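Local coordinates for protein endo-beta-mannanase (Opitutaceae bacterium TAV5, PDB 7BOB) that probably removes mannose units from the ends of beta-1,4-linked manno-oligosaccharides, as a homotrimeric exo-beta-1,4-mannosidase of glycoside hydrolase family 5, at residues P19-W25 / F54-F60; Y24-S28 / W317-I322; R94-F100 / L148-G154. One frame throughout, in Å; residues are numbered along the deposited sequence.

Contact 1. Residues P19-W25 / F54-F60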
# COMPACT_ATOMS: atom_id res chain seq x y z
N PRO A 19 34.13 11.21 23.78
CA PRO A 19 34.56 10.95 22.40
C PRO A 19 34.21 12.13 21.52
O PRO A 19 33.08 12.63 21.55
CB PRO A 19 33.79 9.69 22.02
CG PRO A 19 33.53 9.00 23.33
CD PRO A 19 33.30 10.12 24.33
N VAL A 20 35.19 12.65 20.80
CA VAL A 20 34.96 13.66 19.77
C VAL A 20 35.85 13.32 18.58
O VAL A 20 36.99 12.87 18.76
CB VAL A 20 35.20 15.10 20.27
CG1 VAL A 20 34.26 15.46 21.43
CG2 VAL A 20 36.65 15.32 20.71
N GLY A 21 35.33 13.51 17.38
CA GLY A 21 36.07 13.12 16.18
C GLY A 21 35.11 12.95 15.01
O GLY A 21 34.05 13.57 14.96
N ALA A 22 35.52 12.07 14.08
CA ALA A 22 34.86 11.94 12.78
C ALA A 22 34.75 10.48 12.38
O ALA A 22 35.63 9.66 12.69
CB ALA A 22 35.61 12.68 11.66
N ASN A 23 33.67 10.17 11.68
CA ASN A 23 33.63 8.96 10.88
C ASN A 23 34.56 9.12 9.68
O ASN A 23 34.67 10.22 9.12
CB ASN A 23 32.19 8.69 10.41
CG ASN A 23 31.23 8.48 11.57
OD1 ASN A 23 30.98 7.35 11.99
ND2 ASN A 23 30.69 9.59 12.10
N TYR A 24 35.23 8.03 9.27
CA TYR A 24 36.35 8.16 8.34
C TYR A 24 36.30 7.21 7.16
O TYR A 24 36.17 5.99 7.34
CB TYR A 24 37.69 7.93 9.04
CG TYR A 24 38.85 8.09 8.08
CD1 TYR A 24 39.20 9.34 7.58
CD2 TYR A 24 39.57 6.99 7.66
CE1 TYR A 24 40.25 9.49 6.70
CE2 TYR A 24 40.63 7.13 6.78
CZ TYR A 24 40.96 8.38 6.30
OH TYR A 24 42.02 8.48 5.43
N TRP A 25 36.48 7.77 5.96
CA TRP A 25 36.95 7.10 4.75
C TRP A 25 37.97 8.03 4.10
O TRP A 25 37.78 9.25 4.13
CB TRP A 25 35.85 6.80 3.72
CG TRP A 25 34.85 5.76 4.09
CD1 TRP A 25 33.53 5.97 4.37
CD2 TRP A 25 35.05 4.35 4.17
NE1 TRP A 25 32.90 4.78 4.65
CE2 TRP A 25 33.82 3.77 4.53
CE3 TRP A 25 36.16 3.52 3.99
CZ2 TRP A 25 33.65 2.40 4.71
CZ3 TRP A 25 36.00 2.14 4.16
CH2 TRP A 25 34.75 1.60 4.51
N PHE A 54 40.81 15.88 18.23
CA PHE A 54 39.94 14.72 18.27
C PHE A 54 40.60 13.59 19.05
O PHE A 54 41.82 13.43 19.02
CB PHE A 54 39.60 14.25 16.85
CG PHE A 54 38.77 15.24 16.07
CD1 PHE A 54 38.05 16.23 16.72
CD2 PHE A 54 38.70 15.17 14.67
CE1 PHE A 54 37.27 17.15 15.99
CE2 PHE A 54 37.94 16.07 13.94
CZ PHE A 54 37.22 17.07 14.61
N ASN A 55 39.80 12.81 19.74
CA ASN A 55 40.32 11.69 20.52
C ASN A 55 39.73 10.35 20.10
O ASN A 55 40.03 9.34 20.74
CB ASN A 55 40.08 11.94 22.02
CG ASN A 55 38.60 12.04 22.36
OD1 ASN A 55 37.74 11.52 21.63
ND2 ASN A 55 38.29 12.70 23.48
N THR A 56 38.88 10.32 19.06
CA THR A 56 38.28 9.08 18.58
C THR A 56 38.13 9.13 17.06
O THR A 56 38.04 10.20 16.45
CB THR A 56 36.91 8.82 19.21
OG1 THR A 56 36.11 9.99 19.07
CG2 THR A 56 37.02 8.50 20.70
N VAL A 57 38.10 7.95 16.44
CA VAL A 57 37.83 7.85 15.01
C VAL A 57 37.00 6.60 14.80
O VAL A 57 37.37 5.52 15.27
CB VAL A 57 39.12 7.83 14.16
CG1 VAL A 57 40.08 6.67 14.56
CG2 VAL A 57 38.77 7.79 12.64
N ARG A 58 35.83 6.77 14.17
CA ARG A 58 34.99 5.64 13.80
C ARG A 58 35.33 5.21 12.38
O ARG A 58 35.38 6.05 11.46
CB ARG A 58 33.51 6.01 13.89
CG ARG A 58 32.57 4.88 13.48
CD ARG A 58 31.16 5.16 13.95
NE ARG A 58 30.20 4.11 13.62
CZ ARG A 58 29.13 4.28 12.83
NH1 ARG A 58 28.88 5.45 12.24
NH2 ARG A 58 28.29 3.28 12.63
N PHE A 59 35.58 3.93 12.19
CA PHE A 59 35.86 3.42 10.86
C PHE A 59 35.22 2.04 10.71
O PHE A 59 34.77 1.43 11.68
CB PHE A 59 37.37 3.41 10.58
CG PHE A 59 38.16 2.45 11.42
CD1 PHE A 59 38.99 2.91 12.43
CD2 PHE A 59 38.12 1.08 11.18
CE1 PHE A 59 39.74 2.04 13.20
CE2 PHE A 59 38.88 0.19 11.95
CZ PHE A 59 39.67 0.68 12.96
N PHE A 60 35.18 1.56 9.48
CA PHE A 60 34.28 0.47 9.13
C PHE A 60 35.05 -0.71 8.57
O PHE A 60 35.79 -0.59 7.59
CB PHE A 60 33.24 0.99 8.14
CG PHE A 60 32.64 2.27 8.60
CD1 PHE A 60 31.67 2.27 9.59
CD2 PHE A 60 33.11 3.49 8.13
CE1 PHE A 60 31.12 3.47 10.06
CE2 PHE A 60 32.59 4.67 8.59
CZ PHE A 60 31.60 4.66 9.57
O HOH W 1 38.40 11.41 14.26
O HOH W 2 36.38 3.17 7.46
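Strands 20-23 and 56-60 are the first two parallel strands of the family 5 (beta/alpha)8 barrel, joined by a beta-alpha-beta crossover through helix 39-51; their axes approach to 5.0 Å at 20°. At the N-terminal end of the pair the rotamers of Asn55 and Phe54 set the fit. Asn55, with chi1 in p, turns OD1 back to accept from Val20 N (2.9 Å), while its own N donates to Val20 O (3.0 Å). Phe54, in m, lays its ring over Gly21, whose CA sits 3.7 Å from the centroid and 22° off the normal, a CH-pi contact. A CB on Gly21 would collide with Thr56 O, and phi/psi of 159/-152° also call for glycine. The strands part here, and a water bridges Ala22 N (3.0 Å) and Thr56 O (2.5 Å). Further on, Arg58 N donates to Ala22 O (3.3 Å) and Arg58 O accepts from Tyr24 N (3.0 Å). Arg58, extended with chi1 to chi3 all t, brings NH1 within 2.8 Å of Asn23 OD1, and its guanidinium also forms salt bridges with Asp152 and Glu281. Tyr24, in t, hydrogen-bonds through OH to Asp45. Trp25 and Phe60, both in m, meet obliquely (planes at 31°), with Trp25 CZ2 3.6 Å from Phe60 CD2.

Contact 2. Residues Y24-S28 / W317-I322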
# COMPACT_ATOMS: atom_id res chain seq x y z
N TYR A 24 35.23 8.03 9.27
CA TYR A 24 36.35 8.16 8.34
C TYR A 24 36.30 7.21 7.16
O TYR A 24 36.17 5.99 7.34
CB TYR A 24 37.69 7.93 9.04
CG TYR A 24 38.85 8.09 8.08
CD1 TYR A 24 39.20 9.34 7.58
CD2 TYR A 24 39.57 6.99 7.66
CE1 TYR A 24 40.25 9.49 6.70
CE2 TYR A 24 40.63 7.13 6.78
CZ TYR A 24 40.96 8.38 6.30
OH TYR A 24 42.02 8.48 5.43
N TRP A 25 36.48 7.77 5.96
CA TRP A 25 36.95 7.10 4.75
C TRP A 25 37.97 8.03 4.10
O TRP A 25 37.78 9.25 4.13
CB TRP A 25 35.85 6.80 3.72
CG TRP A 25 34.85 5.76 4.09
CD1 TRP A 25 33.53 5.97 4.37
CD2 TRP A 25 35.05 4.35 4.17
NE1 TRP A 25 32.90 4.78 4.65
CE2 TRP A 25 33.82 3.77 4.53
CE3 TRP A 25 36.16 3.52 3.99
CZ2 TRP A 25 33.65 2.40 4.71
CZ3 TRP A 25 36.00 2.14 4.16
CH2 TRP A 25 34.75 1.60 4.51
N PRO A 26 39.04 7.51 3.50
CA PRO A 26 39.96 8.39 2.77
C PRO A 26 39.25 9.10 1.62
O PRO A 26 38.31 8.58 1.03
CB PRO A 26 41.02 7.43 2.23
CG PRO A 26 40.81 6.15 2.96
CD PRO A 26 39.37 6.10 3.31
N ALA A 27 39.73 10.31 1.31
CA ALA A 27 39.18 11.07 0.18
C ALA A 27 39.32 10.31 -1.14
O ALA A 27 38.40 10.35 -1.98
CB ALA A 27 39.89 12.41 0.06
N SER A 28 40.47 9.68 -1.37
CA SER A 28 40.79 9.20 -2.71
C SER A 28 40.03 7.94 -3.10
O SER A 28 39.86 7.69 -4.30
CB SER A 28 42.29 8.94 -2.84
OG SER A 28 42.65 7.86 -2.00
N TRP A 317 30.02 13.33 10.50
CA TRP A 317 30.00 12.61 9.22
C TRP A 317 30.21 13.61 8.08
O TRP A 317 29.38 14.50 7.90
CB TRP A 317 28.67 11.86 8.97
CG TRP A 317 28.88 10.98 7.78
CD1 TRP A 317 28.94 11.37 6.46
CD2 TRP A 317 29.20 9.58 7.80
NE1 TRP A 317 29.26 10.29 5.66
CE2 TRP A 317 29.42 9.18 6.45
CE3 TRP A 317 29.29 8.62 8.81
CZ2 TRP A 317 29.75 7.87 6.10
CZ3 TRP A 317 29.63 7.30 8.46
CH2 TRP A 317 29.85 6.95 7.12
N CYS A 318 31.27 13.44 7.30
CA CYS A 318 32.38 12.54 7.55
C CYS A 318 33.67 13.39 7.42
O CYS A 318 33.60 14.60 7.15
CB CYS A 318 32.36 11.35 6.58
SG CYS A 318 32.55 11.89 4.87
N PHE A 319 34.85 12.78 7.60
CA PHE A 319 36.04 13.60 7.82
C PHE A 319 36.42 14.39 6.57
O PHE A 319 36.66 15.60 6.65
CB PHE A 319 37.21 12.74 8.28
CG PHE A 319 38.42 13.56 8.69
CD1 PHE A 319 38.30 14.59 9.63
CD2 PHE A 319 39.66 13.32 8.14
CE1 PHE A 319 39.41 15.36 10.01
CE2 PHE A 319 40.79 14.06 8.51
CZ PHE A 319 40.66 15.09 9.45
N LYS A 320 36.48 13.73 5.42
CA LYS A 320 36.98 14.31 4.17
C LYS A 320 35.88 14.36 3.13
O LYS A 320 34.95 13.54 3.15
CB LYS A 320 38.14 13.48 3.59
CG LYS A 320 39.45 13.52 4.39
CD LYS A 320 40.08 14.90 4.34
CE LYS A 320 41.02 15.05 3.16
NZ LYS A 320 42.38 14.52 3.46
N ASP A 321 36.00 15.30 2.20
CA ASP A 321 35.30 15.15 0.93
C ASP A 321 35.84 13.91 0.22
O ASP A 321 37.01 13.54 0.37
CB ASP A 321 35.48 16.39 0.05
CG ASP A 321 34.79 17.65 0.62
OD1 ASP A 321 33.80 17.53 1.37
OD2 ASP A 321 35.26 18.76 0.31
N ILE A 322 34.98 13.24 -0.54
CA ILE A 322 35.34 11.97 -1.17
C ILE A 322 35.05 12.09 -2.66
O ILE A 322 33.91 11.85 -3.09
CB ILE A 322 34.57 10.81 -0.54
CG1 ILE A 322 34.88 10.72 0.96
CG2 ILE A 322 34.83 9.47 -1.28
CD1 ILE A 322 33.96 9.80 1.72
O HOH W 3 35.94 10.86 5.25
O HOH W 4 41.76 11.58 2.52
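Where the (beta/alpha)8 barrel closes between its first and last strands, the loops that follow strands 20-23 and 311-316 pack together. Ala27, Trp25 and Ile322 bury most surface here. Ala27 fits tightly against the opposing backbone: its CB is 3.1 Å from Asp321 O, and its O receives a CA-H...O contact from Ile322 CA (3.6 Å, 141° at the hydrogen). Ile322 reaches back along the other loop, placing CD1 4.1 Å from Trp25 CB. The Trp25 indole comes obliquely to Trp317, NE1 to CH2 4.5 Å, so that contact is loose. Trp317 precedes a cis peptide bond to Cys318, a feature known after the eighth strand in related clan A glycosidases, where this tryptophan commonly borders the substrate pocket. With no direct hydrogen bond between the loops, water supplies the polar links. One water donates to Trp25 O (2.7 Å) and accepts from Lys320 N (2.9 Å). Lys320 NZ, salt-bridged to Asp45, also donates to a second water at 3.1 Å, which accepts from Ala27 N at 2.7 Å.

Contact 3. Residues R94-F100 / L148-G154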
# COMPACT_ATOMS: atom_id res chain seq x y z
N ARG A 94 41.33 6.99 19.75
CA ARG A 94 40.71 5.72 20.11
C ARG A 94 39.84 5.24 18.95
O ARG A 94 38.85 5.90 18.60
CB ARG A 94 39.88 5.85 21.40
CG ARG A 94 40.62 6.53 22.56
CD ARG A 94 39.85 6.47 23.89
NE ARG A 94 39.84 5.12 24.45
CZ ARG A 94 40.37 4.78 25.63
NH1 ARG A 94 40.96 5.69 26.40
NH2 ARG A 94 40.30 3.50 26.03
N PRO A 95 40.18 4.12 18.33
CA PRO A 95 39.38 3.64 17.20
C PRO A 95 38.03 3.12 17.67
O PRO A 95 37.91 2.48 18.71
CB PRO A 95 40.24 2.51 16.61
CG PRO A 95 41.13 2.07 17.75
CD PRO A 95 41.38 3.29 18.58
N GLN A 96 37.00 3.40 16.88
CA GLN A 96 35.68 2.81 17.13
C GLN A 96 35.38 1.98 15.89
O GLN A 96 34.83 2.50 14.91
CB GLN A 96 34.61 3.85 17.41
CG GLN A 96 33.28 3.22 17.80
CD GLN A 96 32.21 4.25 18.14
OE1 GLN A 96 31.35 4.57 17.32
NE2 GLN A 96 32.27 4.80 19.35
N PRO A 97 35.76 0.71 15.88
CA PRO A 97 35.61 -0.10 14.66
C PRO A 97 34.20 -0.63 14.55
O PRO A 97 33.61 -1.06 15.54
CB PRO A 97 36.63 -1.23 14.86
CG PRO A 97 36.65 -1.44 16.34
CD PRO A 97 36.39 -0.06 16.97
N SER A 98 33.67 -0.60 13.33
CA SER A 98 32.29 -1.02 13.07
C SER A 98 32.34 -2.28 12.21
O SER A 98 32.93 -2.26 11.13
CB SER A 98 31.51 0.10 12.37
OG SER A 98 30.14 -0.23 12.20
N LEU A 99 31.72 -3.36 12.71
CA LEU A 99 31.92 -4.71 12.16
C LEU A 99 30.99 -5.00 10.98
O LEU A 99 31.46 -5.31 9.87
CB LEU A 99 31.70 -5.76 13.25
CG LEU A 99 32.57 -5.58 14.51
CD1 LEU A 99 32.61 -6.84 15.38
CD2 LEU A 99 34.00 -5.15 14.15
N PHE A 100 29.68 -4.93 11.21
CA PHE A 100 28.70 -5.45 10.24
C PHE A 100 28.35 -4.33 9.27
O PHE A 100 27.39 -3.58 9.44
CB PHE A 100 27.49 -6.02 10.97
CG PHE A 100 27.74 -7.40 11.54
CD1 PHE A 100 27.76 -8.51 10.71
CD2 PHE A 100 27.99 -7.57 12.89
CE1 PHE A 100 28.01 -9.79 11.23
CE2 PHE A 100 28.24 -8.84 13.42
CZ PHE A 100 28.26 -9.94 12.60
N LEU A 148 40.43 1.07 22.68
CA LEU A 148 39.25 1.24 21.85
C LEU A 148 38.33 2.30 22.44
O LEU A 148 38.46 2.70 23.60
CB LEU A 148 38.50 -0.08 21.71
CG LEU A 148 39.32 -1.19 21.07
CD1 LEU A 148 38.48 -2.45 20.96
CD2 LEU A 148 39.81 -0.72 19.72
N CYS A 149 37.41 2.78 21.61
CA CYS A 149 36.28 3.55 22.10
C CYS A 149 35.03 2.73 21.87
O CYS A 149 34.14 3.15 21.11
CB CYS A 149 36.20 4.91 21.40
SG CYS A 149 34.87 6.02 22.01
N GLY A 150 34.96 1.54 22.47
CA GLY A 150 33.86 0.63 22.21
C GLY A 150 33.99 -0.08 20.87
O GLY A 150 34.75 0.32 19.99
N ILE A 151 33.24 -1.16 20.73
CA ILE A 151 33.13 -1.87 19.46
C ILE A 151 31.74 -1.63 18.90
O ILE A 151 30.73 -1.92 19.55
CB ILE A 151 33.42 -3.38 19.62
CG1 ILE A 151 34.87 -3.58 20.09
CG2 ILE A 151 33.10 -4.12 18.31
CD1 ILE A 151 35.16 -4.96 20.63
N ASP A 152 31.68 -1.10 17.67
CA ASP A 152 30.44 -0.78 16.99
C ASP A 152 29.92 -2.01 16.24
O ASP A 152 30.57 -2.50 15.31
CB ASP A 152 30.66 0.39 16.02
CG ASP A 152 29.37 0.98 15.51
OD1 ASP A 152 28.38 0.97 16.27
OD2 ASP A 152 29.34 1.47 14.36
N LEU A 153 28.75 -2.51 16.65
CA LEU A 153 28.18 -3.72 16.06
C LEU A 153 28.08 -3.62 14.54
O LEU A 153 28.41 -4.57 13.81
CB LEU A 153 26.80 -3.96 16.66
CG LEU A 153 26.14 -5.31 16.38
CD1 LEU A 153 27.16 -6.43 16.62
CD2 LEU A 153 24.92 -5.47 17.25
N GLY A 154 27.61 -2.49 14.03
CA GLY A 154 27.57 -2.29 12.60
C GLY A 154 26.98 -0.92 12.33
O GLY A 154 26.54 -0.23 13.24
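Asp152 is the polar focus: its OD2 accepts from Ser98 OG (2.9 Å) and forms a salt bridge with Arg58, while its OD1 accepts from Gln280. Gln96 spans the same face, NE2 donating to Cys149 O (3.1 Å) and OE1 accepting from Gln280. At the N-terminal end, Arg94 NE lies 2.9 Å from Leu148 O, in hydrogen-bonding geometry, although that oxygen is less surely placed. The backbone pairing is parallel: Cys149 N donates to Pro95 O (3.0 Å), Asp152 N to Pro97 O (2.9 Å), and Leu99 N to Asp152 O (3.0 Å), so Asp152 bonds to the residues flanking Ser98. With axes 4.5 Å apart at 24°, these are the third and fourth strands of the (beta/alpha)8 barrel; Ser98, Gln96 and Asp152 turn to its interior, and helix 124-141, which connects the strands, covers Pro97, Leu99 and Ile151 outside. Gly154 allows close approach, since a CB there would sit 2.5 Å from Phe100 O. Apolar packing completes the outer side: Pro95 CG meets Leu148 CD2 at 3.7 Å, Leu99 CD1 meets Ile151 CG2 at 4.0 Å, and Phe100 CD2 meets Leu153 CD1 at 4.0 Å.

Contacts 1 and 3 pair neighbouring strands of one parallel barrel sheet, in the order 151-154, 94-101, 56-62, 20-23, 311-316; contact 2 joins the loops that follow strands 20-23 and 311-316. Contact 1 lies centrally, its centre about 11 Å from that of contact 2 and about 10 Å from that of contact 3; contacts 2 and 3 are about 18 Å apart between centres and do not touch. Contacts 1 and 2 share Tyr24 and Trp25. Contact 1 meets contact 3 through the Arg58 NH2 to Asp152 OD2 salt bridge (2.7 Å). Along the chain, contact 1 closes before contact 3 opens, and residues 317-322 return last, so the barrel closes by bringing its eighth strand beside its first.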